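Local coordinates for teicoplanin pseudoaglycone deacetylases Orf2 (Actinoplanes teichomyceticus, PDB 3DFF), which probably removes the acetyl group from the teicoplanin pseudoaglycone by zinc-dependent hydrolysis, a step in building this lipoglycopeptide antibiotic, at residues A12-P15 with D19-L22; P162-T167 with W185-Y190; A170-T175 with Q202-G207. All coordinates share one frame; numbering follows the deposited sequence. Where two conformers were deposited one is given.

Contact 1: residues A12-P15 with D19-L22; sequences AISP and DAVL. With ZN (zinc ion), chain B.
Ser-14, on strand 9-14, faces Ala-20 in the first turn of helix 19-33, and a single hydroxyl does much of the joining. With OG swung opposite its own backbone nitrogen (chi1 -172°), the serine oxygen points across to the helix and accepts the N-H of Ala-20, OG to N being 3.1 Å. The bond is noticeably bent, with an angle of 139° at the hydrogen. The same OG is hydrogen-bonded to the carbonyl of His-16, so the hydroxyl clasps both the loop and the helix start. Beside it, Ser-14 CB and Ala-20 CB pack at 3.7 Å, and Ser-14 OG lies 3.4 Å from Asp-19 CB.

Pro-15 supplies the apolar neighbour of the metal ligand. Its ring carbons CB, CG and CD all lie close to one carboxylate oxygen, with CG 3.7 Å from Asp-19 OD2, and the two side chains cross at about a right angle. Asp-19 carries its CG opposite its carbonyl carbon (chi1 -70°), which sends the carboxylate past the proline to the zinc ion. It holds the metal unequally: OD2 is 2.1 Å from zinc, while OD1 is a longer 2.6 Å. His-16, His-164 and two waters complete the coordination.

The contact illustrates how a Rossmann-like beta-alpha-beta unit builds a site at the C-terminal end of its first parallel strand. The short loop between strand 9-14 and helix 19-33 holds the HxDD signature of the PIG-L family, from His-16 to Asp-19. Chemically, the metal ligand is bracketed by weaker interactions: the bond from the buried serine holds the helix start in place and the proline ring flanks OD2, which together probably help to orient the carboxylate toward the metal.

Contact 2: residues P162-T167 with W185-Y190; sequences PDHEAT and WEDLPY. With ZN (zinc ion), chain B.
His-164 and Asp-187 each carry CG opposite the carbonyl carbon (chi1 -76° and -51°), and the imidazole and the carboxylate thus lie alongside one another, running in opposite senses. His-164 ND1 donates its N-H in a hydrogen bond to Asp-187 OD1 at 2.8 Å, fairly straight at 158°. OD1 sits almost in the imidazole plane and is met nearly along its C-O bond, while the carboxylate plane is close to that of the ring. The far nitrogen, His-164 NE2, binds zinc at 2.1 Å. This is a zinc-bound histidine hydrogen-bonded to a carboxylate, a second-shell pairing common in zinc enzymes: helix 162-178 of the Rossmann-like core provides the ligand, and the loop after strand 182-185 provides the acid, which fixes the ring's rotation and probably makes NE2 a stronger donor to the metal. Tyr-190 was deposited in two conformers, so its part is less certain. In the one described, its ring turns an edge toward the face of His-164, centroids 5.3 Å apart, with His-164 CE1 3.6 Å from Tyr-190 CE2. Tyr-190 OH is hydrogen-bonded, 2.6 Å, to a zinc-bound water O in the plane of the phenol ring.

Contact 3: residues A170-T175 with Q202-G207; sequences AALFAT and QGFRLG
Residues 170-175 of helix 162-178 and strand 204-206 face each other across a gap spanned by side chains, the nearest alpha carbons being those of Leu-172 and Phe-204, 8.1 Å apart.

The benzyl group of Phe-204 does the bridging. Its CB points toward the helix, its CG stands opposite the carbonyl carbon (chi1 -61°), and the ring slides in with one face toward Leu-172. Leu-172 CB sits over the middle of that face, 4.1 Å from the centroid and only 11° off the normal, a well-centred CH-pi contact made by the root of the leucine rather than its branched end. On the same side, the carbonyl oxygen of Leu-172 approaches the ring margin, Phe-204 CZ lying 3.7 Å from Leu-172 O. Phe-173 comes in differently. Its first bond leaves the helix away from the strand, yet the ring swings back, and its edge meets Phe-204: CD1 lies 4.1 Å from Phe-204 CE2, and CE1 is equally near. The two phenylalanines cross at about a right angle, touching through these rim carbons.

The packing is mostly apolar, the side chain of Leu-172 lying about 11 Å from that of the zinc ligand His-164. Strand 204-211 is the outermost strand on its side of the mixed sheet, paired antiparallel with strand 263-269, whose Val-267 touches both Phe-204 and Leu-172, while Arg-269 makes a cation-pi contact with Phe-204. Leu-172 also reaches Val-182 of strand 182-185, and Phe-173 leans on Val-133 of helix 126-147. This part of helix 162-178 is thus packed between helix 126-147 and strands 182-185, 263-269 and 204-211.

How the contacts relate
Along the chain, contact 1 closes before the other two open, whereas contacts 2 and 3 interleave: their first segments follow each other on helix 162-178, and their second segments come later, in the same order. Contacts 1 and 2, centres about 8 Å apart, share the zinc ion and its two waters, so the starts of helices 19-33 and 162-178 meet at one metal. Contact 3 is centred about 17 Å from contact 1 and about 14 Å from contact 2; it reaches the same mixed sheet as contact 1, and Ile-13 CD1 meets Ala-171 CB. One helix therefore gives a zinc ligand near its beginning and packs against the sheet's outer strand farther along.

Contact 1: residues A12-P15 with D19-L22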
loop_
_atom_site.group_PDB
_atom_site.type_symbol
_atom_site.label_atom_id
_atom_site.label_comp_id
_atom_site.label_asym_id
_atom_site.label_seq_id
_atom_site.Cartn_x
_atom_site.Cartn_y
_atom_site.Cartn_z
ATOM N N ALA A 12 -7.869 -6.724 -1.950
ATOM C CA ALA A 12 -7.059 -5.516 -1.882
ATOM C C ALA A 12 -5.603 -5.956 -1.820
ATOM O O ALA A 12 -5.265 -6.900 -1.103
ATOM C CB ALA A 12 -7.434 -4.677 -0.698
ATOM N N ILE A 13 -4.747 -5.289 -2.585
ATOM C CA ILE A 13 -3.323 -5.636 -2.574
ATOM C C ILE A 13 -2.513 -4.441 -2.094
ATOM O O ILE A 13 -2.359 -3.458 -2.815
ATOM C CB ILE A 13 -2.875 -6.115 -3.946
ATOM C CG1 ILE A 13 -3.764 -7.293 -4.413
ATOM C CG2 ILE A 13 -1.395 -6.516 -3.948
ATOM C CD1 ILE A 13 -3.393 -7.831 -5.730
ATOM N N SER A 14 -2.036 -4.538 -0.859
ATOM C CA SER A 14 -1.319 -3.442 -0.223
ATOM C C SER A 14 0.193 -3.630 -0.377
ATOM O O SER A 14 0.694 -4.722 -0.136
ATOM C CB SER A 14 -1.681 -3.410 1.253
ATOM O OG SER A 14 -1.152 -2.247 1.876
ATOM N N PRO A 15 0.936 -2.572 -0.751
ATOM C CA PRO A 15 2.403 -2.720 -0.782
ATOM C C PRO A 15 2.946 -3.015 0.605
ATOM O O PRO A 15 3.671 -4.008 0.776
ATOM C CB PRO A 15 2.916 -1.354 -1.300
ATOM C CG PRO A 15 1.735 -0.632 -1.761
ATOM C CD PRO A 15 0.496 -1.222 -1.143
ATOM N N ASP A 19 -0.816 0.548 4.077
ATOM C CA ASP A 19 -1.221 1.371 2.929
ATOM C C ASP A 19 -2.697 1.209 2.587
ATOM O O ASP A 19 -3.381 2.198 2.312
ATOM C CB ASP A 19 -0.371 1.070 1.684
ATOM C CG ASP A 19 1.056 1.561 1.816
ATOM O OD1 ASP A 19 1.269 2.768 2.052
ATOM O OD2 ASP A 19 1.975 0.736 1.677
ATOM N N ALA A 20 -3.182 -0.026 2.604
ATOM C CA ALA A 20 -4.585 -0.298 2.246
ATOM C C ALA A 20 -5.522 0.371 3.227
ATOM O O ALA A 20 -6.576 0.919 2.824
ATOM C CB ALA A 20 -4.845 -1.822 2.218
ATOM N N VAL A 21 -5.180 0.316 4.509
ATOM C CA VAL A 21 -6.050 0.935 5.523
ATOM C C VAL A 21 -6.014 2.461 5.386
ATOM O O VAL A 21 -7.055 3.116 5.336
ATOM C CB VAL A 21 -5.726 0.450 6.944
ATOM C CG1 VAL A 21 -6.531 1.231 7.977
ATOM C CG2 VAL A 21 -6.020 -1.061 7.042
ATOM N N LEU A 22 -4.817 3.029 5.298
ATOM C CA LEU A 22 -4.688 4.480 5.112
ATOM C C LEU A 22 -5.434 4.979 3.888
ATOM O O LEU A 22 -6.060 6.059 3.921
ATOM C CB LEU A 22 -3.216 4.847 4.925
ATOM C CG LEU A 22 -2.382 4.886 6.196
ATOM C CD1 LEU A 22 -0.902 4.859 5.821
ATOM C CD2 LEU A 22 -2.719 6.120 7.048
HETATM ZN ZN ZN B . 3.683 2.007 1.696
HETATM O O HOH W 1 3.613 2.112 3.802
HETATM O O HOH W 2 4.939 3.567 1.693
#

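Contact 2: residues P162-T167 with W185-Y190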
loop_
_atom_site.group_PDB
_atom_site.type_symbol
_atom_site.label_atom_id
_atom_site.label_comp_id
_atom_site.label_asym_id
_atom_site.label_seq_id
_atom_site.Cartn_x
_atom_site.Cartn_y
_atom_site.Cartn_z
ATOM N N PRO A 162 9.307 2.768 -4.552
ATOM C CA PRO A 162 9.584 1.609 -5.421
ATOM C C PRO A 162 8.712 0.376 -5.112
ATOM O O PRO A 162 8.331 -0.379 -6.033
ATOM C CB PRO A 162 11.047 1.291 -5.121
ATOM C CG PRO A 162 11.637 2.562 -4.573
ATOM C CD PRO A 162 10.531 3.352 -3.959
ATOM N N ASP A 163 8.421 0.157 -3.835
ATOM C CA ASP A 163 7.608 -0.978 -3.424
ATOM C C ASP A 163 6.165 -0.787 -3.883
ATOM O O ASP A 163 5.463 -1.760 -4.187
ATOM C CB ASP A 163 7.630 -1.151 -1.905
ATOM C CG ASP A 163 8.979 -1.657 -1.377
ATOM O OD1 ASP A 163 9.792 -2.166 -2.175
ATOM O OD2 ASP A 163 9.200 -1.579 -0.148
ATOM N N HIS A 164 5.706 0.462 -3.897
ATOM C CA HIS A 164 4.355 0.772 -4.379
ATOM C C HIS A 164 4.264 0.561 -5.874
ATOM O O HIS A 164 3.276 -0.001 -6.367
ATOM C CB HIS A 164 3.960 2.208 -4.030
ATOM C CG HIS A 164 3.596 2.390 -2.589
ATOM N ND1 HIS A 164 2.514 3.148 -2.184
ATOM C CD2 HIS A 164 4.166 1.906 -1.456
ATOM C CE1 HIS A 164 2.432 3.114 -0.864
ATOM N NE2 HIS A 164 3.424 2.372 -0.395
ATOM N N GLU A 165 5.293 1.009 -6.600
ATOM C CA GLU A 165 5.329 0.790 -8.055
ATOM C C GLU A 165 5.418 -0.693 -8.402
ATOM O O GLU A 165 4.724 -1.141 -9.312
ATOM C CB GLU A 165 6.477 1.580 -8.695
ATOM C CG GLU A 165 6.268 3.068 -8.530
ATOM C CD GLU A 165 7.249 3.923 -9.299
ATOM O OE1 GLU A 165 8.300 3.412 -9.738
ATOM O OE2 GLU A 165 6.963 5.126 -9.453
ATOM N N ALA A 166 6.241 -1.449 -7.686
ATOM C CA ALA A 166 6.335 -2.909 -7.935
ATOM C C ALA A 166 5.000 -3.607 -7.692
ATOM O O ALA A 166 4.589 -4.468 -8.480
ATOM C CB ALA A 166 7.404 -3.523 -7.056
ATOM N N THR A 167 4.311 -3.232 -6.615
ATOM C CA THR A 167 3.027 -3.836 -6.271
ATOM C C THR A 167 2.007 -3.536 -7.363
ATOM O O THR A 167 1.295 -4.434 -7.839
ATOM C CB THR A 167 2.536 -3.284 -4.920
ATOM O OG1 THR A 167 3.462 -3.691 -3.897
ATOM C CG2 THR A 167 1.145 -3.821 -4.595
ATOM N N TRP A 185 -6.247 2.826 -5.857
ATOM C CA TRP A 185 -6.640 3.862 -4.905
ATOM C C TRP A 185 -5.622 4.978 -4.907
ATOM O O TRP A 185 -4.469 4.804 -5.318
ATOM C CB TRP A 185 -6.822 3.305 -3.487
ATOM C CG TRP A 185 -5.588 2.697 -2.878
ATOM C CD1 TRP A 185 -4.382 3.319 -2.632
ATOM C CD2 TRP A 185 -5.439 1.349 -2.423
ATOM N NE1 TRP A 185 -3.490 2.423 -2.059
ATOM C CE2 TRP A 185 -4.117 1.208 -1.932
ATOM C CE3 TRP A 185 -6.287 0.238 -2.403
ATOM C CZ2 TRP A 185 -3.644 -0.008 -1.390
ATOM C CZ3 TRP A 185 -5.798 -0.982 -1.883
ATOM C CH2 TRP A 185 -4.502 -1.074 -1.378
ATOM N N GLU A 186 -6.049 6.138 -4.419
ATOM C CA GLU A 186 -5.150 7.268 -4.275
ATOM C C GLU A 186 -4.300 7.049 -3.028
ATOM O O GLU A 186 -4.848 6.968 -1.918
ATOM C CB GLU A 186 -5.997 8.542 -4.160
ATOM C CG GLU A 186 -5.175 9.788 -4.142
ATOM C CD GLU A 186 -6.018 11.037 -3.935
ATOM O OE1 GLU A 186 -6.983 11.000 -3.135
ATOM O OE2 GLU A 186 -5.704 12.061 -4.580
ATOM N N ASP A 187 -2.975 6.922 -3.194
ATOM C CA ASP A 187 -2.110 6.616 -2.041
ATOM C C ASP A 187 -2.208 7.735 -1.015
ATOM O O ASP A 187 -1.934 8.882 -1.349
ATOM C CB ASP A 187 -0.631 6.444 -2.438
ATOM C CG ASP A 187 -0.431 5.482 -3.583
ATOM O OD1 ASP A 187 0.293 4.478 -3.363
ATOM O OD2 ASP A 187 -0.966 5.722 -4.691
ATOM N N LEU A 188 -2.596 7.388 0.207
ATOM C CA LEU A 188 -2.597 8.344 1.325
ATOM C C LEU A 188 -1.603 7.948 2.409
ATOM O O LEU A 188 -1.409 6.756 2.675
ATOM C CB LEU A 188 -4.003 8.470 1.929
ATOM C CG LEU A 188 -5.100 8.913 0.958
ATOM C CD1 LEU A 188 -6.445 8.861 1.636
ATOM C CD2 LEU A 188 -4.832 10.338 0.470
ATOM N N PRO A 189 -0.979 8.937 3.065
ATOM C CA PRO A 189 -1.205 10.381 2.870
ATOM C C PRO A 189 -0.411 11.016 1.724
ATOM O O PRO A 189 -0.505 12.223 1.529
ATOM C CB PRO A 189 -0.741 10.962 4.209
ATOM C CG PRO A 189 0.405 10.071 4.594
ATOM C CD PRO A 189 -0.000 8.678 4.132
ATOM N N TYR A 190 0.312 10.211 0.946
ATOM C CA TYR A 190 1.197 10.683 -0.141
ATOM C C TYR A 190 0.553 11.726 -1.034
ATOM O O TYR A 190 1.186 12.693 -1.455
ATOM C CB TYR A 190 1.569 9.530 -1.068
ATOM C CG TYR A 190 2.623 8.576 -0.581
ATOM C CD1 TYR A 190 3.977 8.903 -0.660
ATOM C CD2 TYR A 190 2.270 7.312 -0.098
ATOM C CE1 TYR A 190 4.956 8.004 -0.246
ATOM C CE2 TYR A 190 3.244 6.400 0.314
ATOM C CZ TYR A 190 4.579 6.754 0.231
ATOM O OH TYR A 190 5.538 5.860 0.632
HETATM ZN ZN ZN B . 3.683 2.007 1.696
HETATM O O HOH W 2 4.939 3.567 1.693
HETATM O O HOH W 1 3.613 2.112 3.802
#

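Contact 3: residues A170-T175 with Q202-G207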
loop_
_atom_site.group_PDB
_atom_site.type_symbol
_atom_site.label_atom_id
_atom_site.label_comp_id
_atom_site.label_asym_id
_atom_site.label_seq_id
_atom_site.Cartn_x
_atom_site.Cartn_y
_atom_site.Cartn_z
ATOM N N ALA A 170 2.882 -5.296 -10.759
ATOM C CA ALA A 170 2.616 -6.745 -10.637
ATOM C C ALA A 170 1.107 -7.035 -10.632
ATOM O O ALA A 170 0.648 -7.977 -11.283
ATOM C CB ALA A 170 3.235 -7.290 -9.379
ATOM N N ALA A 171 0.343 -6.239 -9.886
ATOM C CA ALA A 171 -1.124 -6.405 -9.869
ATOM C C ALA A 171 -1.756 -6.166 -11.250
ATOM O O ALA A 171 -2.690 -6.892 -11.638
ATOM C CB ALA A 171 -1.775 -5.501 -8.815
ATOM N N LEU A 172 -1.258 -5.174 -11.988
ATOM C CA LEU A 172 -1.778 -4.878 -13.336
ATOM C C LEU A 172 -1.512 -6.070 -14.254
ATOM O O LEU A 172 -2.415 -6.523 -14.974
ATOM C CB LEU A 172 -1.164 -3.607 -13.906
ATOM C CG LEU A 172 -1.606 -2.322 -13.187
ATOM C CD1 LEU A 172 -0.951 -1.111 -13.875
ATOM C CD2 LEU A 172 -3.121 -2.127 -13.135
ATOM N N PHE A 173 -0.288 -6.590 -14.211
ATOM C CA PHE A 173 0.072 -7.731 -15.052
ATOM C C PHE A 173 -0.761 -8.961 -14.703
ATOM O O PHE A 173 -1.298 -9.629 -15.606
ATOM C CB PHE A 173 1.574 -8.050 -14.953
ATOM C CG PHE A 173 2.477 -6.913 -15.363
ATOM C CD1 PHE A 173 2.089 -5.990 -16.328
ATOM C CD2 PHE A 173 3.750 -6.783 -14.793
ATOM C CE1 PHE A 173 2.938 -4.950 -16.705
ATOM C CE2 PHE A 173 4.593 -5.748 -15.164
ATOM C CZ PHE A 173 4.186 -4.824 -16.119
ATOM N N ALA A 174 -0.867 -9.262 -13.411
ATOM C CA ALA A 174 -1.568 -10.464 -12.960
ATOM C C ALA A 174 -3.052 -10.371 -13.316
ATOM O O ALA A 174 -3.593 -11.304 -13.901
ATOM C CB ALA A 174 -1.371 -10.686 -11.464
ATOM N N THR A 175 -3.690 -9.238 -13.006
ATOM C CA THR A 175 -5.126 -9.051 -13.290
ATOM C C THR A 175 -5.408 -9.040 -14.788
ATOM O O THR A 175 -6.476 -9.491 -15.230
ATOM C CB THR A 175 -5.728 -7.760 -12.650
ATOM O OG1 THR A 175 -5.010 -6.602 -13.113
ATOM C CG2 THR A 175 -5.752 -7.845 -11.123
ATOM N N GLN A 202 3.197 0.301 -20.120
ATOM C CA GLN A 202 2.642 0.419 -21.472
ATOM C C GLN A 202 1.416 -0.472 -21.621
ATOM O O GLN A 202 1.406 -1.615 -21.169
ATOM C CB GLN A 202 3.704 0.065 -22.516
ATOM C CG GLN A 202 3.306 0.366 -23.971
ATOM C CD GLN A 202 3.385 1.856 -24.360
ATOM O OE1 GLN A 202 2.865 2.258 -25.413
ATOM N NE2 GLN A 202 4.043 2.666 -23.533
ATOM N N GLY A 203 0.378 0.074 -22.246
ATOM C CA GLY A 203 -0.842 -0.674 -22.479
ATOM C C GLY A 203 -1.976 -0.474 -21.499
ATOM O O GLY A 203 -3.100 -0.895 -21.764
ATOM N N PHE A 204 -1.690 0.145 -20.349
ATOM C CA PHE A 204 -2.711 0.432 -19.334
ATOM C C PHE A 204 -2.949 1.926 -19.164
ATOM O O PHE A 204 -2.025 2.718 -19.303
ATOM C CB PHE A 204 -2.280 -0.108 -17.963
ATOM C CG PHE A 204 -2.083 -1.595 -17.927
ATOM C CD1 PHE A 204 -3.172 -2.456 -17.683
ATOM C CD2 PHE A 204 -0.826 -2.140 -18.134
ATOM C CE1 PHE A 204 -2.997 -3.844 -17.650
ATOM C CE2 PHE A 204 -0.637 -3.522 -18.107
ATOM C CZ PHE A 204 -1.727 -4.375 -17.855
ATOM N N ARG A 205 -4.181 2.293 -18.821
ATOM C CA ARG A 205 -4.491 3.685 -18.483
ATOM C C ARG A 205 -5.616 3.808 -17.476
ATOM O O ARG A 205 -6.397 2.881 -17.266
ATOM C CB ARG A 205 -4.805 4.494 -19.738
ATOM C CG ARG A 205 -6.134 4.155 -20.328
ATOM C CD ARG A 205 -6.490 5.153 -21.423
ATOM N NE ARG A 205 -7.771 4.786 -22.009
ATOM C CZ ARG A 205 -8.946 5.186 -21.541
ATOM N NH1 ARG A 205 -9.011 6.009 -20.507
ATOM N NH2 ARG A 205 -10.062 4.780 -22.125
ATOM N N LEU A 206 -5.673 4.962 -16.824
ATOM C CA LEU A 206 -6.711 5.206 -15.842
ATOM C C LEU A 206 -7.996 5.679 -16.482
ATOM O O LEU A 206 -7.976 6.534 -17.361
ATOM C CB LEU A 206 -6.269 6.277 -14.845
ATOM C CG LEU A 206 -4.991 6.010 -14.066
ATOM C CD1 LEU A 206 -4.706 7.230 -13.210
ATOM C CD2 LEU A 206 -5.194 4.777 -13.228
ATOM N N GLY A 207 -9.114 5.151 -16.002
ATOM C CA GLY A 207 -10.408 5.695 -16.378
ATOM C C GLY A 207 -10.735 6.890 -15.505
ATOM O O GLY A 207 -9.878 7.399 -14.761
#